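Local coordinates for protein inner kinetochore subunit cnp3 (Schizosaccharomyces pombe, PDB 6O2D) that helps build the inner kinetochore on centromeric DNA as the CENP-C homologue of fission yeast, serving chromosome segregation in mitosis and meiosis, at residues M89-L94 against N121-K126; I98-T101 against T106-M109. All blocks are in the same frame, centred on the assembly; numbering follows the deposited sequence.

Contact 1 (M89-L94 against N121-K126); sequences MSFCIL and NYYSIK
Met89 and Phe91 on strand 88-95 meet Tyr123 on strand 122-127 from facing beta sheets; the strands run in broadly the same direction, no hydrogen bond joins them, and Met89 CA lies 9.5 Å from Tyr123 CA. All three side chains leave the backbone toward the opposing strand, and the tyrosine ring is their common meeting point. Met89, present as selenomethionine, reaches it with its terminal methyl: CE lies 3.4 Å from Tyr123 OH and 3.8 Å from Tyr123 CZ. Bends at chi2 (-88°) and chi3 (-62°) fold the chain back so that this methyl meets the phenol end. The SE atom is 5.5 Å from the centroid of the Tyr123 ring and obliquely placed, a Met-aromatic contact. Phe91 CZ reaches Tyr123 CE2, a carbon next to the one bearing the hydroxyl, at 4.0 Å. The two rings are inclined at 40° with centroids 5.7 Å apart, an oblique aromatic pair. Ile125 CD1, from the same strand as Tyr123, lies at the edge of the tyrosine ring. Lys79 makes a weak hydrogen bond to Tyr123 OH, and Phe115 meets the ring of Phe91. A leucine here, with neither ring nor hydroxyl, would probably leave Lys79 without this weak partner and open a gap beside Met89 CE and the Phe91 ring. The contact therefore joins the facing sheets of the cupin fold by dispersion and aromatic packing, with one phenol oxygen as its polar feature.

Contact 2 (I98-T101 against T106-M109); sequences IEVT and TFRM
Ile98 to Thr101 and Thr106 to Met109 form a beta hairpin at one margin of the four-stranded sheet of the cupin domain. The segment axes approach to 4.6 Å and run antiparallel at 151°. At the Val100-Phe107 hydrogen-bonded pair, Val100 N donates to Phe107 O at 2.8 Å and Phe107 N returns a bond to Val100 O at 3.0 Å. The Ile98-Met109 pair is looser: Ile98 N reaches Met109 O at 3.3 Å, while the bond from Met109 N to Ile98 O is weak. Glu99-Arg108 and Thr101-Thr106 are the non-hydrogen-bonded pairs.

On the face bearing Ile98, Val100, Phe107 and Met109, Val100 CG1 lies over one face of the Phe107 ring, toward its rim, though modelled too close for the spacing to be trusted. Phe107 CG lies between its backbone N and carbonyl carbon (chi1 54°), which turns the ring toward Val100 on the paired strand. The other face is more polar. There the Glu99 chain crosses the Thr106 side chain at a slant, its CG 3.5 Å from Thr106 CG2. Thr101 OG1 has a weak hydrogen bond with Ser124 OG.

Strand 122-127 flanks strand 98-102 on the side away from strand 105-109. Phe107 meets Phe115 edge-to-face, Ile98 and Met109 pack on Ile93 of strand 88-95, and Ile17 of the second subunit lies against Phe107 and Met109.

How the contacts relate
Contacts 1 and 2 lie with their centres about 9 Å apart and share the sheet in which strands 122-127 and 98-102 are neighbours. Probable backbone hydrogen bonds tie them together, Glu99 N with Lys126 O and Ser124 N with Thr101 O, each 3.0 Å. Contact 1 spans the two sheets, whereas contact 2 extends one of them outward to its margin. Phe115, beside Phe91 in the five-stranded sheet, bridges the two contacts by reaching across to Phe107, and Ile93 CD1 packs 3.4 Å from Met109 CB. Contact 1 is buried between the sheets, as in the interior of a cupin barrel; both contacts also touch the second subunit.

Contact 1 (M89-L94 against N121-K126)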
HETATM    1  N   MSE B  89      -5.199  -0.193   7.830  1.00 49.47           N
HETATM    2  CA  MSE B  89      -3.756  -0.368   7.754  1.00 48.98           C
HETATM    3  C   MSE B  89      -3.413  -1.484   6.798  1.00 57.44           C
HETATM    4  O   MSE B  89      -4.137  -2.475   6.717  1.00 70.64           O
HETATM    5  CB  MSE B  89      -3.146  -0.695   9.123  1.00 67.72           C
HETATM    6  CG  MSE B  89      -3.801  -0.028  10.308  1.00 88.48           C
HETATM    7 SE   MSE B  89      -3.029   1.716  10.647  1.00109.45          SE
HETATM    8  CE  MSE B  89      -1.182   1.217  11.027  1.00106.61           C
ATOM      9  N   SER B  90      -2.298  -1.317   6.088  1.00 48.42           N
ATOM     10  CA  SER B  90      -1.697  -2.371   5.286  1.00 50.16           C
ATOM     11  C   SER B  90      -0.224  -2.487   5.644  1.00 55.45           C
ATOM     12  O   SER B  90       0.437  -1.483   5.927  1.00 59.26           O
ATOM     13  CB  SER B  90      -1.839  -2.089   3.786  1.00 54.26           C
ATOM     14  OG  SER B  90      -1.904  -3.288   3.043  1.00 62.62           O
ATOM     15  N   PHE B  91       0.275  -3.718   5.677  1.00 60.04           N
ATOM     16  CA  PHE B  91       1.680  -3.975   5.953  1.00 52.65           C
ATOM     17  C   PHE B  91       2.174  -5.027   4.979  1.00 58.22           C
ATOM     18  O   PHE B  91       1.498  -6.041   4.778  1.00 55.66           O
ATOM     19  CB  PHE B  91       1.901  -4.436   7.393  1.00 54.44           C
ATOM     20  CG  PHE B  91       1.608  -3.379   8.409  1.00 59.58           C
ATOM     21  CD1 PHE B  91       2.549  -2.408   8.705  1.00 54.13           C
ATOM     22  CD2 PHE B  91       0.391  -3.348   9.062  1.00 49.04           C
ATOM     23  CE1 PHE B  91       2.280  -1.430   9.641  1.00 48.90           C
ATOM     24  CE2 PHE B  91       0.123  -2.373   9.992  1.00 56.83           C
ATOM     25  CZ  PHE B  91       1.071  -1.413  10.281  1.00 50.97           C
ATOM     26  N   CYS B  92       3.338  -4.786   4.373  1.00 57.50           N
ATOM     27  CA  CYS B  92       4.031  -5.794   3.583  1.00 50.40           C
ATOM     28  C   CYS B  92       5.408  -6.020   4.188  1.00 58.23           C
ATOM     29  O   CYS B  92       6.182  -5.070   4.360  1.00 67.39           O
ATOM     30  CB  CYS B  92       4.147  -5.379   2.114  1.00 52.92           C
ATOM     31  SG  CYS B  92       4.969  -6.650   1.094  1.00 64.19           S
ATOM     32  N   ILE B  93       5.718  -7.277   4.482  1.00 53.24           N
ATOM     33  CA  ILE B  93       6.916  -7.634   5.229  1.00 63.98           C
ATOM     34  C   ILE B  93       8.018  -7.913   4.223  1.00 71.76           C
ATOM     35  O   ILE B  93       7.968  -8.908   3.496  1.00 63.76           O
ATOM     36  CB  ILE B  93       6.674  -8.842   6.140  1.00 70.96           C
ATOM     37  CG1 ILE B  93       5.362  -8.645   6.893  1.00 81.85           C
ATOM     38  CG2 ILE B  93       7.861  -9.062   7.086  1.00 57.21           C
ATOM     39  CD1 ILE B  93       4.815  -9.886   7.470  1.00 84.74           C
ATOM     40  N   LEU B  94       9.033  -7.054   4.215  1.00 70.34           N
ATOM     41  CA  LEU B  94      10.132  -7.194   3.277  1.00 65.64           C
ATOM     42  C   LEU B  94      11.247  -8.073   3.809  1.00 72.17           C
ATOM     43  O   LEU B  94      11.942  -8.710   3.012  1.00 84.03           O
ATOM     44  CB  LEU B  94      10.688  -5.816   2.916  1.00 58.26           C
ATOM     45  CG  LEU B  94       9.695  -4.816   2.316  1.00 62.95           C
ATOM     46  CD1 LEU B  94      10.447  -3.653   1.718  1.00 64.76           C
ATOM     47  CD2 LEU B  94       8.797  -5.468   1.270  1.00 58.84           C
ATOM     48  N   ASN B 121     -10.356  -1.713  14.512  1.00 59.55           N
ATOM     49  CA  ASN B 121      -9.777  -2.935  15.060  1.00 61.09           C
ATOM     50  C   ASN B 121      -8.489  -2.598  15.807  1.00 66.88           C
ATOM     51  O   ASN B 121      -8.056  -1.443  15.853  1.00 72.20           O
ATOM     52  CB  ASN B 121      -9.550  -3.972  13.958  1.00 61.10           C
ATOM     53  CG  ASN B 121     -10.846  -4.396  13.293  1.00 63.67           C
ATOM     54  OD1 ASN B 121     -11.516  -5.312  13.752  1.00 63.24           O
ATOM     55  ND2 ASN B 121     -11.209  -3.718  12.215  1.00 68.02           N
ATOM     56  N   TYR B 122      -7.912  -3.611  16.452  1.00 63.21           N
ATOM     57  CA  TYR B 122      -6.701  -3.479  17.253  1.00 64.11           C
ATOM     58  C   TYR B 122      -5.588  -4.369  16.709  1.00 73.75           C
ATOM     59  O   TYR B 122      -5.848  -5.480  16.236  1.00 71.31           O
ATOM     60  CB  TYR B 122      -7.006  -3.824  18.725  1.00 67.80           C
ATOM     61  CG  TYR B 122      -8.146  -2.990  19.272  1.00 68.90           C
ATOM     62  CD1 TYR B 122      -9.466  -3.392  19.124  1.00 69.78           C
ATOM     63  CD2 TYR B 122      -7.900  -1.769  19.882  1.00 79.19           C
ATOM     64  CE1 TYR B 122     -10.503  -2.613  19.591  1.00 70.99           C
ATOM     65  CE2 TYR B 122      -8.929  -0.985  20.350  1.00 70.47           C
ATOM     66  CZ  TYR B 122     -10.227  -1.411  20.205  1.00 80.71           C
ATOM     67  OH  TYR B 122     -11.252  -0.628  20.683  1.00 96.99           O
ATOM     68  N   TYR B 123      -4.345  -3.888  16.780  1.00 72.33           N
ATOM     69  CA  TYR B 123      -3.230  -4.663  16.257  1.00 68.87           C
ATOM     70  C   TYR B 123      -1.989  -4.432  17.104  1.00 66.30           C
ATOM     71  O   TYR B 123      -1.835  -3.387  17.741  1.00 64.48           O
ATOM     72  CB  TYR B 123      -2.924  -4.329  14.789  1.00 65.96           C
ATOM     73  CG  TYR B 123      -2.081  -3.089  14.581  1.00 57.18           C
ATOM     74  CD1 TYR B 123      -2.644  -1.821  14.668  1.00 63.54           C
ATOM     75  CD2 TYR B 123      -0.726  -3.184  14.281  1.00 72.32           C
ATOM     76  CE1 TYR B 123      -1.887  -0.686  14.475  1.00 65.60           C
ATOM     77  CE2 TYR B 123       0.043  -2.051  14.079  1.00 73.32           C
ATOM     78  CZ  TYR B 123      -0.543  -0.805  14.178  1.00 75.47           C
ATOM     79  OH  TYR B 123       0.218   0.325  13.985  1.00 68.67           O
ATOM     80  N   SER B 124      -1.111  -5.437  17.109  1.00 70.15           N
ATOM     81  CA  SER B 124       0.201  -5.358  17.736  1.00 70.99           C
ATOM     82  C   SER B 124       1.171  -6.198  16.915  1.00 65.58           C
ATOM     83  O   SER B 124       0.763  -7.112  16.197  1.00 72.21           O
ATOM     84  CB  SER B 124       0.155  -5.843  19.193  1.00 74.76           C
ATOM     85  OG  SER B 124       0.058  -7.257  19.251  1.00 71.91           O
ATOM     86  N   ILE B 125       2.459  -5.860  16.989  1.00 70.53           N
ATOM     87  CA  ILE B 125       3.497  -6.572  16.239  1.00 71.11           C
ATOM     88  C   ILE B 125       4.725  -6.750  17.123  1.00 72.45           C
ATOM     89  O   ILE B 125       5.129  -5.831  17.843  1.00 85.75           O
ATOM     90  CB  ILE B 125       3.904  -5.864  14.930  1.00 66.17           C
ATOM     91  CG1 ILE B 125       2.734  -5.112  14.295  1.00 59.54           C
ATOM     92  CG2 ILE B 125       4.431  -6.904  13.939  1.00 70.91           C
ATOM     93  CD1 ILE B 125       3.130  -4.316  13.075  1.00 56.57           C
ATOM     94  N   LYS B 126       5.343  -7.923  17.037  1.00 76.88           N
ATOM     95  CA  LYS B 126       6.555  -8.238  17.788  1.00 88.55           C
ATOM     96  C   LYS B 126       7.590  -8.865  16.862  1.00 80.22           C
ATOM     97  O   LYS B 126       7.242  -9.681  16.005  1.00 72.21           O
ATOM     98  CB  LYS B 126       6.246  -9.198  18.948  1.00 93.02           C
ATOM     99  CG  LYS B 126       6.481  -8.619  20.327  1.00 93.62           C
ATOM    100  CD  LYS B 126       5.418  -9.098  21.292  1.00109.61           C
ATOM    101  CE  LYS B 126       5.647  -8.559  22.696  1.00 99.05           C
ATOM    102  NZ  LYS B 126       4.457  -8.677  23.566  1.00 91.96           N
TER

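Contact 2 (I98-T101 against T106-M109)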
ATOM      1  N   ILE B  98       8.099 -11.727  12.230  1.00 75.24           N
ATOM      2  CA  ILE B  98       7.218 -11.031  13.162  1.00 76.51           C
ATOM      3  C   ILE B  98       6.064 -11.947  13.536  1.00 80.87           C
ATOM      4  O   ILE B  98       5.626 -12.778  12.735  1.00 78.75           O
ATOM      5  CB  ILE B  98       6.643  -9.713  12.606  1.00 70.41           C
ATOM      6  CG1 ILE B  98       5.743  -9.974  11.398  1.00 70.63           C
ATOM      7  CG2 ILE B  98       7.741  -8.740  12.262  1.00 75.15           C
ATOM      8  CD1 ILE B  98       5.096  -8.713  10.848  1.00 60.46           C
ATOM      9  N   GLU B  99       5.547 -11.753  14.751  1.00 86.47           N
ATOM     10  CA  GLU B  99       4.295 -12.337  15.211  1.00 88.75           C
ATOM     11  C   GLU B  99       3.335 -11.193  15.485  1.00 91.10           C
ATOM     12  O   GLU B  99       3.650 -10.273  16.253  1.00 90.50           O
ATOM     13  CB  GLU B  99       4.497 -13.176  16.467  1.00102.72           C
ATOM     14  CG  GLU B  99       3.239 -13.835  17.006  1.00109.73           C
ATOM     15  CD  GLU B  99       3.110 -13.680  18.513  1.00115.24           C
ATOM     16  OE1 GLU B  99       2.270 -14.371  19.125  1.00121.27           O
ATOM     17  OE2 GLU B  99       3.844 -12.859  19.095  1.00118.13           O
ATOM     18  N   VAL B 100       2.173 -11.245  14.850  1.00 86.74           N
ATOM     19  CA  VAL B 100       1.233 -10.141  14.888  1.00 84.74           C
ATOM     20  C   VAL B 100      -0.137 -10.614  15.369  1.00 89.19           C
ATOM     21  O   VAL B 100      -0.587 -11.710  15.018  1.00 93.77           O
ATOM     22  CB  VAL B 100       1.173  -9.444  13.511  1.00 92.88           C
ATOM     23  CG1 VAL B 100       1.063 -10.473  12.424  1.00 85.83           C
ATOM     24  CG2 VAL B 100       0.017  -8.468  13.451  1.00 91.37           C
ATOM     25  N   THR B 101      -0.755  -9.797  16.230  1.00 87.85           N
ATOM     26  CA  THR B 101      -2.141  -9.903  16.689  1.00 84.99           C
ATOM     27  C   THR B 101      -3.051  -8.881  16.038  1.00 73.94           C
ATOM     28  O   THR B 101      -2.802  -7.667  16.112  1.00 70.81           O
ATOM     29  CB  THR B 101      -2.290  -9.807  18.212  1.00 88.26           C
ATOM     30  OG1 THR B 101      -1.185 -10.404  18.917  1.00 90.99           O
ATOM     31  CG2 THR B 101      -3.776 -10.028  18.726  1.00 93.83           C
ATOM     32  N   THR B 106      -3.865 -14.497  16.416  1.00 79.69           N
ATOM     33  CA  THR B 106      -2.423 -14.315  16.256  1.00 93.96           C
ATOM     34  C   THR B 106      -1.845 -15.201  15.153  1.00 99.18           C
ATOM     35  O   THR B 106      -2.273 -16.347  14.966  1.00104.11           O
ATOM     36  CB  THR B 106      -1.721 -14.594  17.589  1.00 88.86           C
ATOM     37  OG1 THR B 106      -2.271 -13.734  18.594  1.00 84.64           O
ATOM     38  CG2 THR B 106      -0.235 -14.358  17.481  1.00 87.65           C
ATOM     39  N   PHE B 107      -0.890 -14.637  14.406  1.00 87.94           N
ATOM     40  CA  PHE B 107      -0.250 -15.293  13.274  1.00 86.06           C
ATOM     41  C   PHE B 107       1.182 -14.786  13.135  1.00 91.97           C
ATOM     42  O   PHE B 107       1.504 -13.682  13.573  1.00 99.55           O
ATOM     43  CB  PHE B 107      -1.015 -15.023  11.964  1.00 92.12           C
ATOM     44  CG  PHE B 107      -1.253 -13.544  11.658  1.00 91.89           C
ATOM     45  CD1 PHE B 107      -2.007 -12.741  12.502  1.00 89.74           C
ATOM     46  CD2 PHE B 107      -0.728 -12.967  10.510  1.00 89.08           C
ATOM     47  CE1 PHE B 107      -2.213 -11.378  12.207  1.00 87.55           C
ATOM     48  CE2 PHE B 107      -0.956 -11.624  10.210  1.00 90.79           C
ATOM     49  CZ  PHE B 107      -1.691 -10.831  11.056  1.00 88.01           C
ATOM     50  N   ARG B 108       2.068 -15.592  12.583  1.00 95.09           N
ATOM     51  CA  ARG B 108       3.357 -15.019  12.230  1.00 91.00           C
ATOM     52  C   ARG B 108       3.579 -15.182  10.734  1.00 92.79           C
ATOM     53  O   ARG B 108       2.807 -15.852  10.032  1.00 96.79           O
ATOM     54  CB  ARG B 108       4.468 -15.582  13.104  1.00 86.82           C
ATOM     55  CG  ARG B 108       4.020 -16.926  13.567  1.00 91.02           C
ATOM     56  CD  ARG B 108       4.889 -17.913  14.434  1.00101.29           C
ATOM     57  NE  ARG B 108       5.541 -18.988  13.666  1.00119.06           N
ATOM     58  CZ  ARG B 108       6.186 -20.068  14.199  1.00126.83           C
ATOM     59  NH1 ARG B 108       6.747 -20.955  13.384  1.00133.25           N
ATOM     60  NH2 ARG B 108       6.087 -20.457  15.515  1.00121.96           N
HETATM   61  N   MSE B 109       4.627 -14.524  10.256  1.00 75.51           N
HETATM   62  CA  MSE B 109       4.740 -14.112   8.872  1.00 72.71           C
HETATM   63  C   MSE B 109       6.173 -13.674   8.680  1.00 78.16           C
HETATM   64  O   MSE B 109       6.727 -12.987   9.541  1.00 80.31           O
HETATM   65  CB  MSE B 109       3.792 -12.951   8.556  1.00 80.65           C
HETATM   66  CG  MSE B 109       2.531 -13.323   7.818  1.00 88.47           C
HETATM   67 SE   MSE B 109       1.478 -11.757   7.348  1.00 97.33          SE
HETATM   68  CE  MSE B 109      -0.058 -12.700   6.612  1.00 77.05           C
TER